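Local coordinates for catalase (PDB 4B7H), which breaks hydrogen peroxide down to water and oxygen at a haem iron, and is here caught with the inhibitor nitric oxide and with NADPH bound, at residues A111-S116 with Q162-K167; E134-I139 with N370-E375; Q322-A327 with R357-A362; G361-D366 with S384-F389. One frame throughout, in Å; residues are numbered along the deposited sequence. Where two conformers were deposited one is given.

Contact 1 of 4, residues A111-S116 with Q162-K167; sequences AGEQGS and QKRLNK
The guanidinium of R164 presents its edge to the carboxylate of E113, tip to tip, with the two planes turned 36° apart. It grips side-on, one nitrogen to each oxygen: R164 NE lies 2.7 Å from E113 OE2 and R164 NH2 2.9 Å from E113 OE1. Both oxygens lie close to the guanidinium plane. Seen from the acid the fit is less even, since OE1 is met on its syn side while NE approaches OE2 from above the carboxylate plane. The R164 chain is extended from CG to NE, and a bend in E113 at chi2 (83°) carries CD round to meet it. R164 NH1 turns to other partners, G169 O and D253 of the second subunit.

K163 NZ donates to A111 O at 2.9 Å, and water 2 joins it to E113 OE2, 4.3 Å from NZ, where the lysine charge would add to the field at the acid. A111 CB packs on Q162 O at 3.5 Å.

S116 N and OG both bond to E113 O, closing a type I turn. The salt bridge ties the loop between strands 100-108 and 125-132 to the loop linking helices 155-162 and 173-182.

Contact 2 of 4, residues E134-I139 with N370-E375; sequences EGNYDI and NRPINE
The start of strand 135-142, which pairs antiparallel with 125-132 in the catalase beta-barrel, meets the long loop that follows helix 343-359. N136 crosses P372 at about a right angle and lays its amide against the proline: OD1 is 3.3 Å from P372 CA and 3.6 Å from P372 CB. ND2 of N136 comes within 3.1 Å of N370 O, but the angle is too poor for a hydrogen bond.

No direct hydrogen bond joins the two segments. Water 3 takes that place, donating to N136 OD1 at 2.8 Å and accepting from I373 N at 2.9 Å. Farther along, N374 turns its OD1 to G135, 3.7 Å from G135 N, where the contact buries this oxygen with no partner in the model; its ND2 bonds instead to G27 O of the fourth subunit. That subunit also reaches N136 O through N26, and its N26 packs on P372.

The touching parts run nearly antiparallel, 170° apart, yet without a backbone ladder. This is a loop laid along a barrel strand through side chains and one water, in the part of the catalase fold where the subunits interlock.

Contact 3 of 4, residues Q322-A327 with R357-A362; sequences QIEQIA and RYRIGA. Unlike the reference sequence in segment 322-327: I326 (reference Leu). With HEM (protoporphyrin IX containing Fe), chain E.
One guanidinium, that of R359, joins two backbone carbonyls, a water and a haem propionate. R359 NH1 donates to E324 O at 3.0 Å, nearly along the C=O axis, and R359 NH2 to I326 O, also at 3.0 Å and in the guanidinium plane. On the haem side R359 NE bonds to O2A and NH2 to O1A of the same propionate, each at 2.8 Å, a side-on pair. Water 4 accepts from R359 NH1 and donates to E324 OE2, bridging the two.

The chain of R359 has CG anti to the backbone N (chi1 175°) and bends at chi3 (75°), which turns NE toward the propionate. I360 CD1 lies 3.5 Å above one face of the guanidinium, offset toward the rim; the same methyl packs on A327 CB at 3.9 Å and on Q325 O. Helix 343-359 ends here, as G361 leaves helical angles with positive phi.

R67 also bonds the haem and stands close to R359 NH2, like charge by like charge. The positive charge of R359 would offset that of the propionate, and the two carbonyls, fixed where helix 319-324 runs out, hold the arginine for its haem bonds.

Contact 4 of 4, residues G361-D366 with S384-F389; sequences GANYRD and SMQYIF
N363 carries its side chain across to the 384-389 segment. CB comes first, 3.7 Å from S384 O and 3.9 Å from M385 O. CG, anti to the carbonyl carbon (chi1 -77°), also lies 3.7 Å from S384 O. At the tip ND2 donates to S384 O at 2.9 Å, with an N-H...O angle of 152° and the donor well above the carbonyl plane, and it lies 3.6 Å from Q386 CA. ND2 also donates to E382 O, while OD1 bonds to H58 NE2 of the fourth subunit.

Water 5 makes a second link: S384 O accepts from it at 2.8 Å as well as from N363 ND2, and the water in turn accepts from N363 N. The second touch is apolar: I388 CD1 meets D366 CB at 3.9 Å, the two side chains crossing obliquely.

Within its own segment, the extended chain of Q386 brings NE2 to I388 O. All the cross-segment hydrogen bonding therefore hangs on S384 O, which binds the turn G361-Y364 to this loop. Across these two segments the D366 end meets I388 by packing, while D366 O accepts from R371 NH1, and N363 is fixed from the fourth subunit too.

How the contacts relate
Contacts 1 and 3 are buried; contacts 2 and 4 are only partly so, and contact 4 lies farthest from the chain's centre. Contacts 2, 3 and 4 form one cluster: 3 and 4 share G361 and A362, A327 packs on the Y364 ring, and N370 of contact 2 bonds A327 N and Q325 O of contact 3 as well as Y364 O of contact 4. All three touch the fourth subunit. Contact 1 stands apart, with at most a loose touch on contact 3, and faces the second and third subunits. Arginine chemistry marks the buried pair, protein carboxylate in contact 1 and haem propionate in contact 3, each with water in support; contacts 2 and 4 rest on asparagine amides, a bridging water and packing.

Contact 1 of 4, residues A111-S116 with Q162-K167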
# COMPACT_ATOMS: atom_id res chain seq x y z
N ALA A 111 -24.50 3.08 3.63
CA ALA A 111 -23.80 4.16 4.33
C ALA A 111 -22.88 3.73 5.46
O ALA A 111 -21.79 4.29 5.64
CB ALA A 111 -24.80 5.20 4.84
N GLY A 112 -23.32 2.75 6.25
CA GLY A 112 -22.60 2.38 7.45
C GLY A 112 -21.28 1.67 7.20
O GLY A 112 -21.05 1.09 6.13
N GLU A 113 -20.40 1.73 8.20
CA GLU A 113 -19.10 1.06 8.13
C GLU A 113 -19.22 -0.41 8.52
O GLU A 113 -20.30 -0.89 8.84
CB GLU A 113 -18.11 1.81 9.02
CG GLU A 113 -17.94 3.28 8.62
CD GLU A 113 -19.02 4.20 9.20
OE1 GLU A 113 -19.84 3.75 10.02
OE2 GLU A 113 -19.03 5.39 8.83
N GLN A 114 -18.06 -1.06 8.57
CA GLN A 114 -17.94 -2.50 8.81
C GLN A 114 -18.67 -3.10 10.00
O GLN A 114 -19.02 -4.28 9.97
CB GLN A 114 -16.48 -2.85 8.98
CG GLN A 114 -15.89 -3.54 7.80
CD GLN A 114 -14.58 -4.19 8.16
OE1 GLN A 114 -13.68 -3.54 8.69
NE2 GLN A 114 -14.48 -5.49 7.91
N GLY A 115 -18.86 -2.32 11.06
CA GLY A 115 -19.40 -2.89 12.28
C GLY A 115 -20.83 -2.48 12.53
O GLY A 115 -21.41 -2.82 13.56
N SER A 116 -21.40 -1.77 11.55
CA SER A 116 -22.69 -1.07 11.69
C SER A 116 -23.85 -2.03 11.46
O SER A 116 -23.66 -3.10 10.89
CB SER A 116 -22.79 0.13 10.74
OG SER A 116 -22.83 -0.27 9.38
N GLN A 162 -24.48 11.01 3.13
CA GLN A 162 -25.00 9.88 3.89
C GLN A 162 -24.07 9.36 4.98
O GLN A 162 -24.48 8.53 5.80
CB GLN A 162 -25.32 8.74 2.93
CG GLN A 162 -26.53 9.05 2.08
CD GLN A 162 -27.79 8.95 2.90
OE1 GLN A 162 -28.01 7.96 3.60
NE2 GLN A 162 -28.62 10.00 2.86
N LYS A 163 -22.82 9.84 4.96
CA LYS A 163 -21.80 9.40 5.90
C LYS A 163 -21.59 10.45 7.00
O LYS A 163 -22.56 11.04 7.46
CB LYS A 163 -20.51 8.99 5.16
CG LYS A 163 -20.66 7.67 4.39
CD LYS A 163 -19.36 7.29 3.69
CE LYS A 163 -19.26 5.80 3.34
NZ LYS A 163 -19.13 4.94 4.56
N ARG A 164 -20.36 10.67 7.45
CA ARG A 164 -20.14 11.47 8.64
C ARG A 164 -19.59 12.86 8.36
O ARG A 164 -18.78 13.04 7.44
CB ARG A 164 -19.20 10.74 9.60
CG ARG A 164 -19.75 9.38 9.98
CD ARG A 164 -18.73 8.48 10.69
NE ARG A 164 -19.35 7.17 10.88
CZ ARG A 164 -20.18 6.87 11.87
NH1 ARG A 164 -20.46 7.78 12.80
NH2 ARG A 164 -20.74 5.67 11.94
N LEU A 165 -20.05 13.83 9.15
CA LEU A 165 -19.52 15.18 9.10
C LEU A 165 -18.00 15.18 9.30
O LEU A 165 -17.47 14.40 10.10
CB LEU A 165 -20.16 16.03 10.20
CG LEU A 165 -21.65 16.32 10.07
CD1 LEU A 165 -22.16 17.00 11.33
CD2 LEU A 165 -21.92 17.18 8.86
N ASN A 166 -17.30 16.04 8.58
CA ASN A 166 -15.85 16.07 8.69
C ASN A 166 -15.35 16.49 10.07
O ASN A 166 -14.30 16.04 10.50
CB ASN A 166 -15.23 16.97 7.61
CG ASN A 166 -15.36 16.38 6.22
OD1 ASN A 166 -15.54 15.17 6.06
ND2 ASN A 166 -15.23 17.22 5.21
N LYS A 167 -16.10 17.35 10.76
CA LYS A 167 -15.58 17.89 12.01
C LYS A 167 -15.60 16.89 13.17
O LYS A 167 -14.66 16.85 13.97
CB LYS A 167 -16.26 19.22 12.39
CG LYS A 167 -17.72 19.11 12.82
CD LYS A 167 -18.31 20.49 13.09
CE LYS A 167 -19.76 20.40 13.49
NZ LYS A 167 -20.32 21.75 13.75
O HOH W 1 -20.20 2.03 3.57
O HOH W 2 -17.93 6.45 6.65

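Contact 2 of 4, residues E134-I139 with N370-E375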
# COMPACT_ATOMS: atom_id res chain seq x y z
N GLU A 134 -17.97 -18.05 -20.51
CA GLU A 134 -17.36 -16.96 -21.27
C GLU A 134 -16.90 -15.82 -20.35
O GLU A 134 -16.74 -14.68 -20.79
CB GLU A 134 -18.29 -16.47 -22.39
CG GLU A 134 -18.54 -17.58 -23.41
CD GLU A 134 -19.43 -17.23 -24.60
OE1 GLU A 134 -20.06 -16.15 -24.62
OE2 GLU A 134 -19.51 -18.07 -25.52
N GLY A 135 -16.68 -16.16 -19.09
CA GLY A 135 -16.16 -15.21 -18.11
C GLY A 135 -17.13 -14.92 -16.98
O GLY A 135 -18.29 -15.35 -17.00
N ASN A 136 -16.65 -14.20 -15.96
CA ASN A 136 -17.52 -13.79 -14.86
C ASN A 136 -18.43 -12.66 -15.30
O ASN A 136 -17.95 -11.63 -15.77
CB ASN A 136 -16.71 -13.35 -13.63
CG ASN A 136 -15.90 -14.49 -13.02
OD1 ASN A 136 -16.21 -15.66 -13.24
ND2 ASN A 136 -14.87 -14.15 -12.24
N TYR A 137 -19.73 -12.87 -15.17
CA TYR A 137 -20.71 -11.84 -15.47
C TYR A 137 -21.32 -11.40 -14.15
O TYR A 137 -22.00 -12.19 -13.47
CB TYR A 137 -21.81 -12.39 -16.39
CG TYR A 137 -22.92 -11.40 -16.68
CD1 TYR A 137 -22.67 -10.04 -16.74
CD2 TYR A 137 -24.23 -11.84 -16.88
CE1 TYR A 137 -23.69 -9.13 -17.00
CE2 TYR A 137 -25.26 -10.93 -17.14
CZ TYR A 137 -24.98 -9.59 -17.19
OH TYR A 137 -25.99 -8.69 -17.44
N ASP A 138 -21.07 -10.15 -13.76
CA ASP A 138 -21.62 -9.64 -12.51
C ASP A 138 -22.78 -8.72 -12.80
O ASP A 138 -22.67 -7.84 -13.66
CB ASP A 138 -20.57 -8.84 -11.71
CG ASP A 138 -19.38 -9.67 -11.26
OD1 ASP A 138 -19.37 -10.90 -11.43
OD2 ASP A 138 -18.45 -9.05 -10.71
N ILE A 139 -23.87 -8.93 -12.07
CA ILE A 139 -24.96 -7.96 -12.06
C ILE A 139 -24.98 -7.37 -10.65
O ILE A 139 -25.47 -8.00 -9.71
CB ILE A 139 -26.33 -8.56 -12.44
CG1 ILE A 139 -26.25 -9.22 -13.82
CG2 ILE A 139 -27.40 -7.46 -12.42
CD1 ILE A 139 -27.52 -9.91 -14.27
N ASN A 370 -12.29 -14.46 -7.23
CA ASN A 370 -12.38 -13.53 -8.36
C ASN A 370 -11.96 -14.12 -9.71
O ASN A 370 -12.22 -13.51 -10.75
CB ASN A 370 -11.60 -12.26 -8.05
CG ASN A 370 -12.22 -11.48 -6.92
OD1 ASN A 370 -13.45 -11.40 -6.82
ND2 ASN A 370 -11.39 -10.93 -6.03
N ARG A 371 -11.32 -15.28 -9.70
CA ARG A 371 -10.92 -15.93 -10.95
C ARG A 371 -12.11 -16.56 -11.65
O ARG A 371 -12.95 -17.19 -11.00
CB ARG A 371 -9.92 -17.05 -10.68
CG ARG A 371 -8.63 -16.62 -10.06
CD ARG A 371 -7.54 -17.63 -10.36
NE ARG A 371 -7.78 -18.96 -9.81
CZ ARG A 371 -7.40 -19.35 -8.60
NH1 ARG A 371 -6.78 -18.50 -7.79
NH2 ARG A 371 -7.64 -20.59 -8.20
N PRO A 372 -12.18 -16.43 -12.98
CA PRO A 372 -13.25 -17.11 -13.71
C PRO A 372 -13.01 -18.62 -13.79
O PRO A 372 -11.98 -19.12 -13.32
CB PRO A 372 -13.20 -16.45 -15.09
CG PRO A 372 -11.79 -16.02 -15.25
CD PRO A 372 -11.33 -15.61 -13.87
N ILE A 373 -13.95 -19.35 -14.37
CA ILE A 373 -13.74 -20.79 -14.50
C ILE A 373 -12.87 -21.13 -15.71
O ILE A 373 -12.21 -22.16 -15.71
CB ILE A 373 -15.05 -21.59 -14.50
CG1 ILE A 373 -15.95 -21.18 -15.66
CG2 ILE A 373 -15.74 -21.44 -13.15
CD1 ILE A 373 -17.14 -22.10 -15.86
N ASN A 374 -12.85 -20.24 -16.70
CA ASN A 374 -11.98 -20.39 -17.87
C ASN A 374 -10.62 -19.72 -17.66
O ASN A 374 -10.47 -18.86 -16.80
CB ASN A 374 -12.67 -19.87 -19.15
CG ASN A 374 -13.11 -18.39 -19.06
OD1 ASN A 374 -13.64 -17.94 -18.04
ND2 ASN A 374 -12.89 -17.63 -20.14
N GLU A 375 -9.62 -20.13 -18.44
CA GLU A 375 -8.29 -19.54 -18.31
C GLU A 375 -8.26 -18.11 -18.83
O GLU A 375 -8.84 -17.80 -19.86
CB GLU A 375 -7.24 -20.38 -19.04
CG GLU A 375 -6.99 -21.75 -18.42
CD GLU A 375 -6.06 -21.71 -17.21
OE1 GLU A 375 -5.52 -20.64 -16.89
OE2 GLU A 375 -5.87 -22.78 -16.59
O HOH W 3 -16.31 -17.81 -15.00

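Contact 3 of 4, residues Q322-A327 with R357-A362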
# COMPACT_ATOMS: atom_id res chain seq x y z
N GLN A 322 -13.48 -14.87 1.02
CA GLN A 322 -14.41 -15.11 -0.09
C GLN A 322 -15.51 -14.07 -0.25
O GLN A 322 -16.08 -13.95 -1.33
CB GLN A 322 -15.02 -16.51 0.04
CG GLN A 322 -13.97 -17.59 -0.08
CD GLN A 322 -14.53 -18.97 0.20
OE1 GLN A 322 -15.30 -19.15 1.13
NE2 GLN A 322 -14.13 -19.93 -0.61
N ILE A 323 -15.81 -13.33 0.82
CA ILE A 323 -16.84 -12.29 0.79
C ILE A 323 -16.21 -10.90 0.91
O ILE A 323 -16.43 -10.04 0.05
CB ILE A 323 -17.93 -12.49 1.87
CG1 ILE A 323 -18.59 -13.87 1.72
CG2 ILE A 323 -18.97 -11.38 1.79
CD1 ILE A 323 -19.27 -14.11 0.38
N GLU A 324 -15.41 -10.67 1.94
CA GLU A 324 -14.79 -9.35 2.06
C GLU A 324 -13.93 -9.04 0.83
O GLU A 324 -13.94 -7.92 0.33
CB GLU A 324 -13.97 -9.20 3.35
CG GLU A 324 -13.32 -7.81 3.51
CD GLU A 324 -14.32 -6.68 3.71
OE1 GLU A 324 -15.48 -6.95 4.13
OE2 GLU A 324 -13.96 -5.51 3.43
N GLN A 325 -13.22 -10.06 0.33
CA GLN A 325 -12.31 -9.91 -0.81
C GLN A 325 -12.95 -10.12 -2.18
O GLN A 325 -12.26 -9.99 -3.20
CB GLN A 325 -11.13 -10.87 -0.69
CG GLN A 325 -10.21 -10.57 0.47
CD GLN A 325 -8.93 -11.37 0.44
OE1 GLN A 325 -7.85 -10.84 0.73
NE2 GLN A 325 -9.03 -12.66 0.08
N ILE A 326 -14.23 -10.48 -2.25
CA ILE A 326 -14.86 -10.55 -3.56
C ILE A 326 -14.86 -9.15 -4.17
O ILE A 326 -14.94 -8.15 -3.45
CB ILE A 326 -16.27 -11.20 -3.54
CG1 ILE A 326 -16.61 -11.78 -4.92
CG2 ILE A 326 -17.35 -10.22 -3.07
CD1 ILE A 326 -17.85 -12.66 -4.92
N ALA A 327 -14.69 -9.09 -5.49
CA ALA A 327 -14.59 -7.82 -6.19
C ALA A 327 -15.69 -7.77 -7.23
O ALA A 327 -15.47 -8.08 -8.41
CB ALA A 327 -13.20 -7.68 -6.84
N ARG A 357 -8.58 -2.20 -7.19
CA ARG A 357 -7.13 -2.16 -7.34
C ARG A 357 -6.47 -1.60 -6.07
O ARG A 357 -5.38 -2.02 -5.70
CB ARG A 357 -6.74 -1.31 -8.56
CG ARG A 357 -7.08 -1.98 -9.88
CD ARG A 357 -7.03 -1.02 -11.08
NE ARG A 357 -7.65 -1.66 -12.23
CZ ARG A 357 -8.57 -1.12 -13.02
NH1 ARG A 357 -8.96 0.14 -12.85
NH2 ARG A 357 -9.09 -1.84 -14.01
N TYR A 358 -7.13 -0.64 -5.41
CA TYR A 358 -6.63 -0.06 -4.16
C TYR A 358 -7.00 -0.90 -2.93
O TYR A 358 -6.15 -1.21 -2.09
CB TYR A 358 -7.20 1.35 -3.98
CG TYR A 358 -7.06 1.89 -2.58
CD1 TYR A 358 -5.81 2.24 -2.08
CD2 TYR A 358 -8.16 2.04 -1.74
CE1 TYR A 358 -5.66 2.72 -0.80
CE2 TYR A 358 -8.02 2.53 -0.45
CZ TYR A 358 -6.76 2.86 0.01
OH TYR A 358 -6.58 3.35 1.29
N ARG A 359 -8.29 -1.22 -2.82
CA ARG A 359 -8.87 -1.86 -1.64
C ARG A 359 -8.27 -3.25 -1.41
O ARG A 359 -8.05 -3.66 -0.27
CB ARG A 359 -10.39 -1.96 -1.85
CG ARG A 359 -11.10 -2.71 -0.77
CD ARG A 359 -12.59 -2.60 -0.90
NE ARG A 359 -13.22 -3.37 -1.97
CZ ARG A 359 -13.42 -4.69 -1.94
NH1 ARG A 359 -12.96 -5.42 -0.93
NH2 ARG A 359 -14.07 -5.28 -2.94
N ILE A 360 -8.06 -3.97 -2.50
CA ILE A 360 -7.55 -5.33 -2.45
C ILE A 360 -6.10 -5.37 -2.92
O ILE A 360 -5.22 -5.76 -2.16
CB ILE A 360 -8.41 -6.29 -3.29
CG1 ILE A 360 -9.88 -6.20 -2.89
CG2 ILE A 360 -7.89 -7.72 -3.14
CD1 ILE A 360 -10.83 -6.86 -3.90
N GLY A 361 -5.85 -4.94 -4.16
CA GLY A 361 -4.51 -4.90 -4.70
C GLY A 361 -4.54 -5.03 -6.21
O GLY A 361 -5.55 -5.43 -6.78
N ALA A 362 -3.42 -4.71 -6.86
CA ALA A 362 -3.34 -4.76 -8.31
C ALA A 362 -3.74 -6.13 -8.87
O ALA A 362 -4.29 -6.22 -9.97
CB ALA A 362 -1.95 -4.39 -8.79
CHA HEM E . -20.33 -0.72 -4.16
CHB HEM E . -19.37 3.01 -7.10
CHC HEM E . -24.11 3.46 -7.96
CHD HEM E . -24.70 -1.02 -6.32
C1A HEM E . -19.66 0.25 -4.86
C2A HEM E . -18.22 0.45 -4.88
C3A HEM E . -17.97 1.47 -5.71
C4A HEM E . -19.22 1.96 -6.22
CMA HEM E . -16.61 2.08 -6.09
CAA HEM E . -17.20 -0.40 -4.09
CBA HEM E . -16.81 -1.62 -4.92
CGA HEM E . -15.68 -2.40 -4.31
O1A HEM E . -15.73 -3.65 -4.41
O2A HEM E . -14.73 -1.81 -3.73
C1B HEM E . -20.57 3.49 -7.57
C2B HEM E . -20.75 4.66 -8.41
C3B HEM E . -22.07 4.79 -8.63
C4B HEM E . -22.74 3.70 -7.96
CMB HEM E . -19.59 5.55 -8.90
CAB HEM E . -22.84 5.83 -9.46
CBB HEM E . -22.29 6.45 -10.51
C1C HEM E . -24.66 2.21 -7.75
C2C HEM E . -25.90 1.68 -8.30
C3C HEM E . -26.05 0.43 -7.83
C4C HEM E . -24.90 0.14 -7.00
CMC HEM E . -26.86 2.47 -9.23
CAC HEM E . -27.15 -0.62 -8.12
CBC HEM E . -27.84 -0.65 -9.27
C1D HEM E . -23.61 -1.31 -5.54
C2D HEM E . -23.51 -2.50 -4.76
C3D HEM E . -22.16 -2.42 -4.09
C4D HEM E . -21.57 -1.19 -4.53
CMD HEM E . -24.54 -3.61 -4.63
CAD HEM E . -21.58 -3.49 -3.16
CBD HEM E . -21.07 -4.64 -4.02
CGD HEM E . -20.60 -5.69 -3.06
O1D HEM E . -19.38 -5.98 -3.00
O2D HEM E . -21.46 -6.22 -2.31
NA HEM E . -20.25 1.19 -5.70
NB HEM E . -21.80 2.93 -7.31
NC HEM E . -24.07 1.24 -6.97
ND HEM E . -22.46 -0.55 -5.37
FE HEM E . -22.17 1.22 -6.29
O HOH W 4 -11.91 -4.85 1.67

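Contact 4 of 4, residues G361-D366 with S384-F389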
# COMPACT_ATOMS: atom_id res chain seq x y z
N GLY A 361 -5.85 -4.94 -4.16
CA GLY A 361 -4.51 -4.90 -4.70
C GLY A 361 -4.54 -5.03 -6.21
O GLY A 361 -5.55 -5.43 -6.78
N ALA A 362 -3.42 -4.71 -6.86
CA ALA A 362 -3.34 -4.76 -8.31
C ALA A 362 -3.74 -6.13 -8.87
O ALA A 362 -4.29 -6.22 -9.97
CB ALA A 362 -1.95 -4.39 -8.79
N ASN A 363 -3.46 -7.18 -8.11
CA ASN A 363 -3.70 -8.53 -8.58
C ASN A 363 -4.91 -9.21 -7.98
O ASN A 363 -4.99 -10.43 -7.93
CB ASN A 363 -2.42 -9.37 -8.44
CG ASN A 363 -1.42 -9.06 -9.53
OD1 ASN A 363 -1.81 -8.95 -10.69
ND2 ASN A 363 -0.15 -8.88 -9.17
N TYR A 364 -5.89 -8.39 -7.58
CA TYR A 364 -7.11 -8.88 -6.96
C TYR A 364 -7.85 -9.90 -7.82
O TYR A 364 -8.56 -10.76 -7.29
CB TYR A 364 -8.05 -7.73 -6.62
CG TYR A 364 -8.74 -7.06 -7.80
CD1 TYR A 364 -8.12 -6.03 -8.50
CD2 TYR A 364 -10.01 -7.46 -8.20
CE1 TYR A 364 -8.76 -5.41 -9.57
CE2 TYR A 364 -10.66 -6.85 -9.27
CZ TYR A 364 -10.02 -5.83 -9.95
OH TYR A 364 -10.67 -5.21 -11.01
N ARG A 365 -7.70 -9.81 -9.14
CA ARG A 365 -8.41 -10.70 -10.06
C ARG A 365 -7.94 -12.14 -9.92
O ARG A 365 -8.64 -13.06 -10.35
CB ARG A 365 -8.21 -10.29 -11.51
CG ARG A 365 -8.78 -8.93 -11.89
CD ARG A 365 -10.22 -9.00 -12.25
NE ARG A 365 -10.65 -7.75 -12.87
CZ ARG A 365 -11.85 -7.58 -13.41
NH1 ARG A 365 -12.72 -8.59 -13.41
NH2 ARG A 365 -12.18 -6.41 -13.95
N ASP A 366 -6.76 -12.34 -9.33
CA ASP A 366 -6.18 -13.67 -9.22
C ASP A 366 -6.61 -14.41 -7.95
O ASP A 366 -6.34 -15.60 -7.79
CB ASP A 366 -4.65 -13.57 -9.28
CG ASP A 366 -4.15 -13.08 -10.64
OD1 ASP A 366 -4.81 -13.36 -11.66
OD2 ASP A 366 -3.09 -12.42 -10.69
N SER A 384 2.14 -6.15 -7.40
CA SER A 384 2.25 -6.70 -6.05
C SER A 384 1.56 -8.04 -5.91
O SER A 384 0.47 -8.25 -6.45
CB SER A 384 1.62 -5.74 -5.03
OG SER A 384 2.29 -4.49 -5.00
N MET A 385 2.19 -8.95 -5.18
CA MET A 385 1.55 -10.22 -4.83
C MET A 385 1.07 -10.98 -6.06
O MET A 385 -0.08 -11.45 -6.13
CB MET A 385 0.40 -9.97 -3.82
CG MET A 385 0.89 -9.56 -2.42
SD MET A 385 1.70 -10.91 -1.53
CE MET A 385 0.32 -12.01 -1.24
N GLN A 386 1.95 -11.12 -7.04
CA GLN A 386 1.61 -11.89 -8.23
C GLN A 386 1.69 -13.38 -7.90
O GLN A 386 2.78 -13.93 -7.72
CB GLN A 386 2.54 -11.56 -9.41
CG GLN A 386 2.15 -12.37 -10.64
CD GLN A 386 3.01 -12.14 -11.87
OE1 GLN A 386 4.10 -11.57 -11.80
NE2 GLN A 386 2.51 -12.59 -13.01
N TYR A 387 0.53 -14.02 -7.78
CA TYR A 387 0.52 -15.46 -7.51
C TYR A 387 0.55 -16.25 -8.80
O TYR A 387 1.29 -17.24 -8.91
CB TYR A 387 -0.71 -15.87 -6.73
CG TYR A 387 -0.73 -17.30 -6.26
CD1 TYR A 387 -0.76 -18.37 -7.16
CD2 TYR A 387 -0.77 -17.60 -4.90
CE1 TYR A 387 -0.80 -19.67 -6.73
CE2 TYR A 387 -0.83 -18.90 -4.46
CZ TYR A 387 -0.83 -19.93 -5.36
OH TYR A 387 -0.87 -21.22 -4.89
N ILE A 388 -0.21 -15.81 -9.80
CA ILE A 388 -0.36 -16.55 -11.05
C ILE A 388 0.45 -15.88 -12.15
O ILE A 388 0.44 -14.66 -12.28
CB ILE A 388 -1.85 -16.60 -11.46
CG1 ILE A 388 -2.67 -17.32 -10.37
CG2 ILE A 388 -2.01 -17.29 -12.80
CD1 ILE A 388 -4.15 -17.23 -10.57
N PHE A 389 1.17 -16.69 -12.93
CA PHE A 389 1.98 -16.15 -14.02
C PHE A 389 1.88 -17.01 -15.27
O PHE A 389 1.54 -18.19 -15.19
CB PHE A 389 3.46 -15.96 -13.60
CG PHE A 389 4.11 -17.22 -13.06
CD1 PHE A 389 4.75 -18.11 -13.91
CD2 PHE A 389 4.09 -17.49 -11.70
CE1 PHE A 389 5.35 -19.26 -13.41
CE2 PHE A 389 4.67 -18.62 -11.19
CZ PHE A 389 5.31 -19.51 -12.04
O HOH W 5 -1.99 -7.30 -5.64